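Local structure of pentatricopeptide repeat-containing protein 10, chloroplastic (Zea mays, 4M59) at residues A45-G50 with L73-R78; G120-A125 with G152-S157; T334-M339 with N356-V361; T424-L429 with Y460-Q465; A502-K505 with G511-T514. The protein binds single-stranded RNA at specific intergenic sites of chloroplast atpH and psaJ transcripts and shields these messages from exonucleases. The protein carries 4 engineered substitutions. All coordinates share one frame; numbering follows the deposited sequence.

Contact 1: A45-G50 with L73-R78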
# COMPACT_ATOMS: atom_id res chain seq x y z
N ALA A 45 -1.22 43.95 7.51
CA ALA A 45 -1.22 44.07 6.06
C ALA A 45 -0.56 42.88 5.39
O ALA A 45 -1.02 42.41 4.36
CB ALA A 45 -0.54 45.35 5.64
N LEU A 46 0.54 42.41 5.96
CA LEU A 46 1.25 41.31 5.33
C LEU A 46 0.42 40.04 5.34
O LEU A 46 0.57 39.21 4.47
CB LEU A 46 2.58 41.08 6.03
CG LEU A 46 3.59 42.22 5.89
CD1 LEU A 46 4.66 42.13 6.95
CD2 LEU A 46 4.23 42.16 4.53
N GLU A 47 -0.46 39.91 6.33
CA GLU A 47 -1.32 38.74 6.44
C GLU A 47 -2.53 38.85 5.51
O GLU A 47 -3.11 37.84 5.11
CB GLU A 47 -1.78 38.55 7.88
CG GLU A 47 -0.66 38.16 8.84
CD GLU A 47 -1.15 38.02 10.27
OE1 GLU A 47 -2.38 37.93 10.48
OE2 GLU A 47 -0.30 37.98 11.19
N LEU A 48 -2.90 40.09 5.19
CA LEU A 48 -4.04 40.33 4.31
C LEU A 48 -3.75 39.87 2.89
O LEU A 48 -4.65 39.85 2.04
CB LEU A 48 -4.41 41.82 4.32
CG LEU A 48 -5.60 42.23 3.45
CD1 LEU A 48 -6.91 42.06 4.21
CD2 LEU A 48 -5.44 43.65 2.95
N SER A 49 -2.50 39.51 2.63
CA SER A 49 -2.09 39.05 1.31
C SER A 49 -1.53 37.63 1.37
O SER A 49 -1.00 37.12 0.38
CB SER A 49 -1.06 40.00 0.71
OG SER A 49 0.14 40.01 1.48
N GLY A 50 -1.65 37.00 2.54
CA GLY A 50 -1.16 35.65 2.72
C GLY A 50 0.35 35.58 2.77
O GLY A 50 0.95 34.56 2.45
N LEU A 73 3.07 40.47 18.42
CA LEU A 73 3.27 39.04 18.51
C LEU A 73 1.95 38.33 18.48
O LEU A 73 1.77 37.35 17.79
CB LEU A 73 4.02 38.70 19.79
CG LEU A 73 4.25 37.21 20.05
CD1 LEU A 73 5.20 36.62 19.04
CD2 LEU A 73 4.79 37.00 21.43
N GLU A 74 1.00 38.86 19.25
CA GLU A 74 -0.32 38.29 19.31
C GLU A 74 -0.95 38.26 17.94
O GLU A 74 -1.77 37.41 17.66
CB GLU A 74 -1.18 39.12 20.26
CG GLU A 74 -0.75 39.04 21.70
CD GLU A 74 -1.48 40.03 22.56
OE1 GLU A 74 -2.39 40.69 22.05
OE2 GLU A 74 -1.14 40.15 23.75
N MET A 75 -0.57 39.21 17.10
CA MET A 75 -1.17 39.35 15.77
C MET A 75 -0.62 38.32 14.80
O MET A 75 -1.32 37.89 13.88
CB MET A 75 -0.93 40.76 15.23
CG MET A 75 -2.20 41.47 14.78
SD MET A 75 -2.48 41.34 13.01
CE MET A 75 -4.07 42.15 12.86
N VAL A 76 0.63 37.93 15.00
CA VAL A 76 1.27 36.98 14.12
C VAL A 76 0.85 35.58 14.50
O VAL A 76 0.65 34.72 13.66
CB VAL A 76 2.78 37.14 14.19
CG1 VAL A 76 3.46 36.00 13.54
CG2 VAL A 76 3.18 38.41 13.51
N VAL A 77 0.67 35.37 15.80
CA VAL A 77 0.27 34.09 16.33
C VAL A 77 -1.12 33.66 15.90
O VAL A 77 -1.36 32.49 15.65
CB VAL A 77 0.36 34.10 17.85
CG1 VAL A 77 -0.25 32.87 18.43
CG2 VAL A 77 1.80 34.18 18.28
N ARG A 78 -2.05 34.61 15.82
CA ARG A 78 -3.41 34.30 15.41
C ARG A 78 -3.43 33.71 14.01
O ARG A 78 -4.19 32.79 13.72
CB ARG A 78 -4.29 35.55 15.47
CG ARG A 78 -5.61 35.42 14.73
CD ARG A 78 -6.78 35.81 15.62
NE ARG A 78 -7.62 36.83 15.00
CZ ARG A 78 -7.59 38.12 15.33
NH1 ARG A 78 -6.78 38.55 16.28
NH2 ARG A 78 -8.39 38.98 14.71
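Carboxylate oxygen OE2 of Glu-47 is pushed against the backbone of the facing helix at Met-75 and Val-76. OE2 of Glu-47 stands 2.9 Å from the carbonyl O of Met-75, and CA of Val-76 follows at 3.5 Å from the same OE2. As modelled, the pair of oxygens is a meeting of two acceptors, without attraction between them and not a hydrogen bond; so close an approach would be eased if a proton were shared there, though nothing in the geometry demonstrates one. The reach is gained by an extended chain: CG lies beside the backbone N (chi1 -68°), and CD, anti to CA (chi2 178°), carries the carboxylate across a gap of 8.3 Å between CA of Glu-47 and CA of Val-76. A looser van der Waals approach brings OE1 of Glu-47 to 4.2 Å from SD of Met-75. Glu-47 also touches Ala-79 and Arg-82 further along helix 70-82, and Arg-82 probably brings positive charge near the carboxylate. Met-75 packs on Thr-40 and Lys-44, while Val-76 packs on Leu-43 and on Leu-59 of helix 52-65. Behind Glu-47 the chain turns sharply: its carbonyl O accepts the amide N of Gly-50 at 3.1 Å, and His-51 N returns to Leu-46 O. Gly-50, with positive phi, is thus the C-prime residue of a Schellman motif, which ends the helix just beyond the glutamate that joins it to its neighbour in this all-helical, superhelical pentatricopeptide repeat protein.

Contact 2: G120-A125 with G152-S157; sequences GRYERA and GRMGRS
The hydroxyl of Tyr-122 rests on the aliphatic stem of Arg-153, and not a single hydrogen bond crosses the contact. OH of Tyr-122 lies 3.5 Å from CB of Arg-153, while CD of Arg-153 lies 3.6 Å from the same hydroxyl oxygen. The guanidinium group is engaged elsewhere: it forms a salt bridge with Asp-149 and another with a phosphate of the bound RNA, and Arg-365 of the second subunit approaches the same site. The base of the tyrosine side chain, CB and CD2, meets Met-154, which runs antiparallel alongside it and places CG 3.6 Å from CD2 of Tyr-122. A bend at chi3 (74°) then turns the methionine methyl toward Glu-123, CE standing 3.7 Å from OE2 of that residue. On one face of the tyrosine ring sits Gly-120 O, 3.7 Å above the plane of the Tyr-122 ring and offset toward its rim. With a serine in place of Tyr-122, the stem of Arg-153 and CG of Met-154 would probably lose their common support, and the RNA-binding arginine would be freer to turn. Tyr-122 opens helix 122-132 and also touches Ser-117 of helix 106-117; Arg-153 and Met-154 belong to the connection between helices 141-151 and 158-170, and the contact joins predicted repeats 2 and 3 at the protein surface.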
# COMPACT_ATOMS: atom_id res chain seq x y z
N GLY A 120 4.11 17.41 21.43
CA GLY A 120 4.37 16.48 22.50
C GLY A 120 5.10 17.17 23.61
O GLY A 120 5.55 16.54 24.55
N ARG A 121 5.24 18.48 23.49
CA ARG A 121 5.92 19.26 24.52
C ARG A 121 4.95 19.59 25.65
O ARG A 121 4.66 20.75 25.91
CB ARG A 121 6.52 20.53 23.93
CG ARG A 121 7.49 20.28 22.79
CD ARG A 121 8.13 21.56 22.30
NE ARG A 121 9.01 22.15 23.31
CZ ARG A 121 9.54 23.36 23.21
NH1 ARG A 121 9.29 24.12 22.16
NH2 ARG A 121 10.34 23.81 24.17
N TYR A 122 4.47 18.54 26.31
CA TYR A 122 3.48 18.69 27.37
C TYR A 122 4.06 19.33 28.63
O TYR A 122 3.56 20.34 29.10
CB TYR A 122 2.87 17.33 27.70
CG TYR A 122 2.34 16.59 26.49
CD1 TYR A 122 1.71 17.28 25.46
CD2 TYR A 122 2.47 15.22 26.37
CE1 TYR A 122 1.23 16.61 24.35
CE2 TYR A 122 1.99 14.54 25.27
CZ TYR A 122 1.37 15.25 24.26
OH TYR A 122 0.89 14.59 23.15
N GLU A 123 5.11 18.72 29.16
CA GLU A 123 5.75 19.23 30.37
C GLU A 123 6.05 20.72 30.25
O GLU A 123 6.17 21.41 31.26
CB GLU A 123 7.03 18.45 30.66
CG GLU A 123 6.83 16.96 30.83
CD GLU A 123 6.22 16.60 32.17
OE1 GLU A 123 6.20 15.41 32.52
OE2 GLU A 123 5.75 17.52 32.87
N ARG A 124 6.16 21.20 29.02
CA ARG A 124 6.44 22.60 28.77
C ARG A 124 5.16 23.42 28.73
O ARG A 124 5.14 24.58 29.13
CB ARG A 124 7.21 22.77 27.46
CG ARG A 124 8.21 23.91 27.45
CD ARG A 124 7.58 25.19 26.93
NE ARG A 124 7.45 26.21 27.97
CZ ARG A 124 8.34 27.18 28.18
NH1 ARG A 124 9.42 27.27 27.42
NH2 ARG A 124 8.14 28.05 29.15
N ALA A 125 4.09 22.81 28.24
CA ALA A 125 2.80 23.47 28.14
C ALA A 125 2.26 23.78 29.53
O ALA A 125 1.66 24.83 29.76
CB ALA A 125 1.82 22.61 27.37
N GLY A 152 -4.21 14.58 29.35
CA GLY A 152 -4.72 13.32 28.86
C GLY A 152 -3.78 12.54 27.98
O GLY A 152 -4.05 11.40 27.65
N ARG A 153 -2.69 13.18 27.56
CA ARG A 153 -1.76 12.54 26.63
C ARG A 153 -0.43 12.24 27.31
O ARG A 153 0.49 11.71 26.69
CB ARG A 153 -1.53 13.44 25.41
CG ARG A 153 -2.79 14.13 24.91
CD ARG A 153 -2.67 14.48 23.43
NE ARG A 153 -3.93 14.99 22.89
CZ ARG A 153 -4.58 14.44 21.87
NH1 ARG A 153 -4.09 13.35 21.29
NH2 ARG A 153 -5.71 14.97 21.45
N MET A 154 -0.33 12.57 28.59
CA MET A 154 0.88 12.34 29.34
C MET A 154 0.79 11.02 30.05
O MET A 154 1.73 10.24 30.06
CB MET A 154 1.08 13.44 30.37
CG MET A 154 1.29 14.80 29.77
SD MET A 154 1.09 16.14 30.92
CE MET A 154 2.60 15.98 31.84
N GLY A 155 -0.36 10.76 30.64
CA GLY A 155 -0.55 9.56 31.41
C GLY A 155 -0.47 9.86 32.89
O GLY A 155 0.14 10.83 33.29
N ARG A 156 -1.11 9.02 33.69
CA ARG A 156 -1.13 9.18 35.13
C ARG A 156 -1.50 10.59 35.53
O ARG A 156 -0.86 11.18 36.39
CB ARG A 156 0.22 8.82 35.72
CG ARG A 156 0.54 7.35 35.67
CD ARG A 156 1.87 7.05 36.34
NE ARG A 156 2.15 5.62 36.35
CZ ARG A 156 2.59 4.94 35.31
NH1 ARG A 156 2.81 5.54 34.15
NH2 ARG A 156 2.82 3.65 35.42
N SER A 157 -2.50 11.16 34.88
CA SER A 157 -2.82 12.57 35.10
C SER A 157 -4.27 12.79 35.51
O SER A 157 -4.79 13.90 35.42
CB SER A 157 -2.49 13.39 33.86
OG SER A 157 -1.26 12.98 33.30

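Contact 3: T334-M339 with N356-V361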
# COMPACT_ATOMS: atom_id res chain seq x y z
N THR A 334 -15.77 -16.93 -6.65
CA THR A 334 -17.02 -17.66 -6.66
C THR A 334 -18.17 -16.90 -6.04
O THR A 334 -19.27 -16.90 -6.57
CB THR A 334 -16.86 -18.99 -5.97
OG1 THR A 334 -15.83 -19.73 -6.63
CG2 THR A 334 -18.13 -19.77 -6.05
N VAL A 335 -17.90 -16.26 -4.91
CA VAL A 335 -18.91 -15.47 -4.22
C VAL A 335 -19.24 -14.20 -4.99
O VAL A 335 -20.37 -13.75 -5.01
CB VAL A 335 -18.46 -15.14 -2.79
CG1 VAL A 335 -19.05 -13.85 -2.32
CG2 VAL A 335 -18.84 -16.26 -1.86
N MET A 336 -18.23 -13.62 -5.62
CA MET A 336 -18.45 -12.48 -6.48
C MET A 336 -19.43 -12.84 -7.58
O MET A 336 -20.33 -12.09 -7.90
CB MET A 336 -17.13 -11.99 -7.05
CG MET A 336 -16.22 -11.36 -6.04
SD MET A 336 -14.61 -10.93 -6.66
CE MET A 336 -14.99 -9.42 -7.48
N LEU A 337 -19.26 -14.03 -8.13
CA LEU A 337 -20.13 -14.48 -9.20
C LEU A 337 -21.53 -14.79 -8.73
O LEU A 337 -22.49 -14.47 -9.41
CB LEU A 337 -19.53 -15.70 -9.88
CG LEU A 337 -18.30 -15.43 -10.72
CD1 LEU A 337 -17.80 -16.70 -11.28
CD2 LEU A 337 -18.68 -14.51 -11.82
N GLU A 338 -21.64 -15.45 -7.59
CA GLU A 338 -22.92 -15.70 -6.95
C GLU A 338 -23.63 -14.38 -6.83
O GLU A 338 -24.80 -14.25 -7.15
CB GLU A 338 -22.73 -16.26 -5.55
CG GLU A 338 -22.14 -17.65 -5.47
CD GLU A 338 -21.87 -18.11 -4.04
OE1 GLU A 338 -22.06 -17.31 -3.10
OE2 GLU A 338 -21.48 -19.27 -3.84
N MET A 339 -22.89 -13.38 -6.38
CA MET A 339 -23.47 -12.10 -6.07
C MET A 339 -23.92 -11.37 -7.31
O MET A 339 -24.91 -10.66 -7.29
CB MET A 339 -22.47 -11.26 -5.30
CG MET A 339 -23.06 -10.02 -4.71
SD MET A 339 -22.30 -9.63 -3.15
CE MET A 339 -22.84 -11.02 -2.19
N ASN A 356 -16.56 -3.33 -14.23
CA ASN A 356 -15.20 -2.86 -14.04
C ASN A 356 -14.68 -3.27 -12.66
O ASN A 356 -13.50 -3.58 -12.49
CB ASN A 356 -15.11 -1.35 -14.20
CG ASN A 356 -13.82 -0.90 -14.85
OD1 ASN A 356 -12.73 -1.11 -14.31
ND2 ASN A 356 -13.92 -0.29 -16.03
N THR A 357 -15.58 -3.26 -11.69
CA THR A 357 -15.25 -3.68 -10.36
C THR A 357 -14.92 -5.15 -10.43
O THR A 357 -13.96 -5.60 -9.84
CB THR A 357 -16.43 -3.42 -9.42
OG1 THR A 357 -16.75 -2.03 -9.44
CG2 THR A 357 -16.09 -3.79 -8.03
N MET A 358 -15.72 -5.89 -11.19
CA MET A 358 -15.53 -7.33 -11.29
C MET A 358 -14.23 -7.72 -11.98
O MET A 358 -13.71 -8.81 -11.76
CB MET A 358 -16.72 -7.98 -12.00
CG MET A 358 -18.05 -7.73 -11.32
SD MET A 358 -18.84 -9.24 -10.72
CE MET A 358 -17.44 -10.11 -10.03
N LEU A 359 -13.69 -6.83 -12.82
CA LEU A 359 -12.47 -7.14 -13.54
C LEU A 359 -11.25 -6.48 -12.93
O LEU A 359 -10.14 -6.64 -13.42
CB LEU A 359 -12.60 -6.71 -14.99
CG LEU A 359 -13.81 -7.23 -15.73
CD1 LEU A 359 -13.84 -6.59 -17.06
CD2 LEU A 359 -13.72 -8.70 -15.86
N ALA A 360 -11.47 -5.72 -11.88
CA ALA A 360 -10.39 -5.04 -11.21
C ALA A 360 -9.86 -5.94 -10.12
O ALA A 360 -9.24 -5.48 -9.17
CB ALA A 360 -10.87 -3.77 -10.62
N VAL A 361 -10.15 -7.23 -10.24
CA VAL A 361 -9.84 -8.20 -9.20
C VAL A 361 -8.35 -8.41 -9.02
O VAL A 361 -7.55 -8.14 -9.92
CB VAL A 361 -10.53 -9.55 -9.46
CG1 VAL A 361 -9.82 -10.31 -10.56
CG2 VAL A 361 -10.60 -10.36 -8.18
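This is a buried, wholly apolar contact between neighbouring predicted pentatricopeptide repeats, 8 and 9, in which methionines from helix 333-346 and helix 352-359 interlock within the superhelical stack. Met-336 and Met-358 lie side by side but head to tail, each methyl reaching toward the other helix. CE of Met-358 is the atom that does most of the touching: it lies 3.5 Å from CB of Met-336 and 3.6 Å from the terminal CE of the same residue. The methyl therefore nestles in the angle made by the base and the bent end of the opposite chain. Two bends in Met-358 bring it there, the first at a chi2 of -117°, well away from a staggered value, and the second at chi3. Met-336 is straighter, with CG beside its backbone N and a single bend at chi3 (80°) that turns its methyl toward Met-358. The third member is Val-361, in the turn that follows helix 352-359, whose CG2 stands 4.3 Å from SD of Met-336. Although the backbones stay well apart, with CA of Met-336 and CA of Met-358 separated by 7.6 Å, these flexible, unbranched side chains bridge the distance. Tyr-370 of helix 367-380 closes over the group: its side chain packs on both Met-336 and Val-361, and its hydroxyl hydrogen-bonds to the carbonyl of Met-358. Leu-327 supports Met-336 in turn, while Leu-340 and Phe-333 touch Met-358 and Val-361 respectively, so helices 317-328, 333-346 and 367-380 surround the methionine pair.

Contact 4: T424-L429 with Y460-Q465; sequences TYNALL and YSLLLQ
With a chi1 of -95°, well off a staggered value, Leu-462 swings its branch over the backbone of the facing helix, and CG of Leu-429, anti to its own carbonyl carbon (chi1 -69°), leaves CB of that residue open to the approach. The two are corresponding helices of successive predicted repeats in the pentatricopeptide repeat superhelix: residues 424-429 fall in predicted repeat 11 and residues 460-465 in predicted repeat 12, and Tyr-425 and Tyr-460 stand exactly 35 residues apart, the length of one repeat. The backbones come close, CA of Leu-429 lying 6.1 Å from CA of Leu-462, which lets a small part of each side chain do the work. Leu-462 supplies a single methyl, CD2, that presses against CB of Leu-429 at 3.7 Å. Its own CB lies 4.0 Å from CB of Leu-429, so the branch end and the base of Leu-462 both meet the base of Leu-429. CG of Leu-462 stands 3.9 Å from the carbonyl O of Leu-429, a leucine thus lying against a peptide as much as against a side chain. The Asn-426 side chain passes Leu-462 at about a right angle and meets it loosely; it also touches Asn-456 in the loop before helix 458-468. Leu-429 continues onto Ala-441 and Ile-444 of helix 438-449, where Leu-463 also packs on Ala-441, so this third helix is shared by both segments. The tightest spot is a carbon against an oxygen: CD2 of Leu-462 sits 3.1 Å from the backbone O of Asn-426.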
# COMPACT_ATOMS: atom_id res chain seq x y z
N THR A 424 -3.36 -0.25 -24.18
CA THR A 424 -3.71 -1.43 -24.93
C THR A 424 -2.48 -2.22 -25.35
O THR A 424 -2.52 -3.43 -25.41
CB THR A 424 -4.46 -1.04 -26.18
OG1 THR A 424 -5.53 -0.16 -25.83
CG2 THR A 424 -5.02 -2.25 -26.85
N TYR A 425 -1.37 -1.52 -25.58
CA TYR A 425 -0.17 -2.19 -26.00
C TYR A 425 0.64 -2.54 -24.82
O TYR A 425 1.47 -3.41 -24.87
CB TYR A 425 0.64 -1.32 -26.92
CG TYR A 425 0.01 -1.12 -28.24
CD1 TYR A 425 0.05 -2.07 -29.20
CD2 TYR A 425 -0.62 0.03 -28.52
CE1 TYR A 425 -0.53 -1.88 -30.38
CE2 TYR A 425 -1.21 0.22 -29.69
CZ TYR A 425 -1.16 -0.73 -30.62
OH TYR A 425 -1.76 -0.51 -31.81
N ASN A 426 0.34 -1.88 -23.73
CA ASN A 426 1.07 -2.13 -22.53
C ASN A 426 0.58 -3.36 -21.83
O ASN A 426 1.35 -4.11 -21.26
CB ASN A 426 0.91 -0.92 -21.64
CG ASN A 426 2.09 -0.02 -21.67
OD1 ASN A 426 3.17 -0.40 -22.10
ND2 ASN A 426 1.91 1.17 -21.17
N ALA A 427 -0.73 -3.54 -21.85
CA ALA A 427 -1.34 -4.72 -21.28
C ALA A 427 -0.69 -5.92 -21.93
O ALA A 427 -0.18 -6.81 -21.27
CB ALA A 427 -2.81 -4.72 -21.55
N LEU A 428 -0.70 -5.91 -23.25
CA LEU A 428 -0.14 -6.99 -24.02
C LEU A 428 1.31 -7.26 -23.68
O LEU A 428 1.72 -8.40 -23.56
CB LEU A 428 -0.28 -6.68 -25.50
CG LEU A 428 -1.69 -6.52 -26.03
CD1 LEU A 428 -1.65 -6.19 -27.48
CD2 LEU A 428 -2.42 -7.80 -25.83
N LEU A 429 2.10 -6.24 -23.51
CA LEU A 429 3.48 -6.50 -23.21
C LEU A 429 3.66 -7.04 -21.82
O LEU A 429 4.65 -7.65 -21.51
CB LEU A 429 4.31 -5.23 -23.37
CG LEU A 429 4.52 -4.64 -24.75
CD1 LEU A 429 5.13 -3.30 -24.64
CD2 LEU A 429 5.45 -5.49 -25.44
N TYR A 460 8.80 0.33 -21.10
CA TYR A 460 10.22 0.03 -21.20
C TYR A 460 10.59 -0.94 -20.12
O TYR A 460 11.53 -1.68 -20.22
CB TYR A 460 11.09 1.31 -21.15
CG TYR A 460 11.33 1.94 -22.50
CD1 TYR A 460 12.09 1.32 -23.43
CD2 TYR A 460 10.79 3.15 -22.84
CE1 TYR A 460 12.30 1.85 -24.65
CE2 TYR A 460 11.00 3.70 -24.07
CZ TYR A 460 11.76 3.05 -24.97
OH TYR A 460 12.00 3.57 -26.22
N SER A 461 9.80 -0.96 -19.07
CA SER A 461 10.05 -1.86 -17.98
C SER A 461 9.61 -3.26 -18.37
O SER A 461 10.31 -4.24 -18.15
CB SER A 461 9.28 -1.39 -16.75
OG SER A 461 9.97 -1.75 -15.55
N LEU A 462 8.42 -3.33 -18.96
CA LEU A 462 7.86 -4.58 -19.42
C LEU A 462 8.78 -5.22 -20.42
O LEU A 462 9.10 -6.40 -20.32
CB LEU A 462 6.52 -4.32 -20.11
CG LEU A 462 5.25 -4.45 -19.30
CD1 LEU A 462 5.42 -3.86 -17.93
CD2 LEU A 462 4.14 -3.75 -20.02
N LEU A 463 9.19 -4.43 -21.39
CA LEU A 463 10.07 -4.90 -22.44
C LEU A 463 11.36 -5.35 -21.82
O LEU A 463 11.98 -6.29 -22.26
CB LEU A 463 10.35 -3.77 -23.41
CG LEU A 463 11.18 -4.12 -24.64
CD1 LEU A 463 10.38 -5.00 -25.56
CD2 LEU A 463 11.64 -2.88 -25.35
N LEU A 464 11.76 -4.66 -20.77
CA LEU A 464 12.99 -5.00 -20.13
C LEU A 464 12.83 -6.35 -19.49
O LEU A 464 13.61 -7.24 -19.71
CB LEU A 464 13.29 -3.97 -19.08
CG LEU A 464 14.70 -3.98 -18.55
CD1 LEU A 464 15.65 -3.99 -19.69
CD2 LEU A 464 14.88 -2.75 -17.75
N GLN A 465 11.79 -6.47 -18.68
CA GLN A 465 11.51 -7.72 -18.01
C GLN A 465 11.34 -8.81 -19.03
O GLN A 465 11.75 -9.95 -18.82
CB GLN A 465 10.25 -7.58 -17.16
CG GLN A 465 10.45 -6.79 -15.90
CD GLN A 465 9.18 -6.65 -15.07
OE1 GLN A 465 8.08 -6.60 -15.60
NE2 GLN A 465 9.34 -6.58 -13.76

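Contact 5: A502-K505 with G511-T514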
# COMPACT_ATOMS: atom_id res chain seq x y z
N ALA A 502 16.98 -7.31 -14.06
CA ALA A 502 17.04 -7.96 -15.36
C ALA A 502 18.45 -8.35 -15.73
O ALA A 502 18.66 -9.11 -16.65
CB ALA A 502 16.45 -7.07 -16.42
N ASN A 503 19.41 -7.78 -15.02
CA ASN A 503 20.82 -8.08 -15.26
C ASN A 503 21.28 -9.17 -14.31
O ASN A 503 22.30 -9.82 -14.54
CB ASN A 503 21.67 -6.83 -15.10
CG ASN A 503 21.74 -6.01 -16.37
OD1 ASN A 503 22.29 -6.45 -17.38
ND2 ASN A 503 21.17 -4.81 -16.33
N PHE A 504 20.52 -9.38 -13.24
CA PHE A 504 20.83 -10.43 -12.31
C PHE A 504 20.33 -11.71 -12.91
O PHE A 504 21.05 -12.69 -12.98
CB PHE A 504 20.12 -10.19 -10.98
CG PHE A 504 20.43 -11.21 -9.95
CD1 PHE A 504 21.72 -11.43 -9.55
CD2 PHE A 504 19.44 -11.94 -9.37
CE1 PHE A 504 22.01 -12.36 -8.60
CE2 PHE A 504 19.73 -12.87 -8.41
CZ PHE A 504 21.01 -13.08 -8.03
N LYS A 505 19.10 -11.67 -13.39
CA LYS A 505 18.46 -12.85 -13.93
C LYS A 505 19.25 -13.37 -15.11
O LYS A 505 19.19 -14.55 -15.42
CB LYS A 505 17.03 -12.54 -14.36
N GLY A 511 26.43 -4.81 -15.88
CA GLY A 511 25.29 -3.97 -16.14
C GLY A 511 24.48 -3.65 -14.91
O GLY A 511 23.59 -2.82 -14.96
N MET A 512 24.80 -4.31 -13.82
CA MET A 512 24.12 -4.06 -12.56
C MET A 512 24.87 -2.98 -11.81
O MET A 512 24.27 -2.06 -11.26
CB MET A 512 24.07 -5.32 -11.72
CG MET A 512 23.20 -6.39 -12.29
SD MET A 512 23.41 -8.00 -11.54
CE MET A 512 22.73 -7.69 -9.93
N GLU A 513 26.18 -3.10 -11.79
CA GLU A 513 27.01 -2.14 -11.10
C GLU A 513 26.76 -0.75 -11.62
O GLU A 513 26.82 0.21 -10.88
CB GLU A 513 28.48 -2.49 -11.27
CG GLU A 513 28.85 -3.80 -10.63
CD GLU A 513 30.33 -3.92 -10.42
OE1 GLU A 513 31.08 -3.79 -11.40
OE2 GLU A 513 30.75 -4.15 -9.27
N THR A 514 26.45 -0.65 -12.90
CA THR A 514 26.15 0.61 -13.52
C THR A 514 24.85 1.14 -12.99
O THR A 514 24.66 2.34 -12.85
CB THR A 514 26.01 0.43 -15.02
OG1 THR A 514 27.17 -0.21 -15.52
CG2 THR A 514 25.86 1.75 -15.70
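Met-512 reaches from helix 509-519 to Asn-503 and Phe-504 of helix 493-504, joining the antiparallel helix pair of predicted pentatricopeptide repeat 13. With CG beside the backbone N (chi1 -67°) and the chain extended at chi2, CG meets Asn-503 and the sulfur arrives at Phe-504; the bend at chi3 (69°) then places the methyl. CG of Met-512 lies 3.2 Å from CB of Asn-503, a tight approach. SD of Met-512 comes within 3.6 Å of the backbone N of Phe-504, and CE of Met-512 stops 3.8 Å from CB of Phe-504. The phenylalanine has CG anti to the backbone N (chi1 -178°): CD1 stays near CE of Met-512, met obliquely, while the far end of the ring leads away toward Arg-507, its cation-pi partner, and a phosphate of the RNA. ND2 of Asn-503 lies 3.4 Å from O of Gly-511 at an angle too poor for a hydrogen bond, and bonds instead to Leu-499 O within its own helix. Cutting Met-512 back to an alanine would probably open a gap beside Phe-504 and leave its CB unsupported. Beyond the pair, helix 528-539 covers Met-512 with Ser-533, Met-534 and Ile-537 and touches Phe-504 through Ser-536.

Overall arrangement
None of the five contacts is held across its segments by a hydrogen bond, and their chemistry varies only partly with depth. Contacts 3 and 5 are buried and rely on bent methionine chains, contact 5 joining two helices within one predicted repeat, with Asn-503 taking part, and contact 3 linking two repeats. Contact 4, partly buried, sets leucine against leucine and peptide; contact 1, likewise, turns on a carboxylate. Contact 2 lies at the surface, where an arginine stem is packed and its guanidinium is shared between Asp-149 and an RNA phosphate. Contacts 4 and 5 touch, CG of Leu-464 meeting CB of Ala-502 at 4.1 Å, whereas the centres of contacts 1 and 5 are about 56 Å apart.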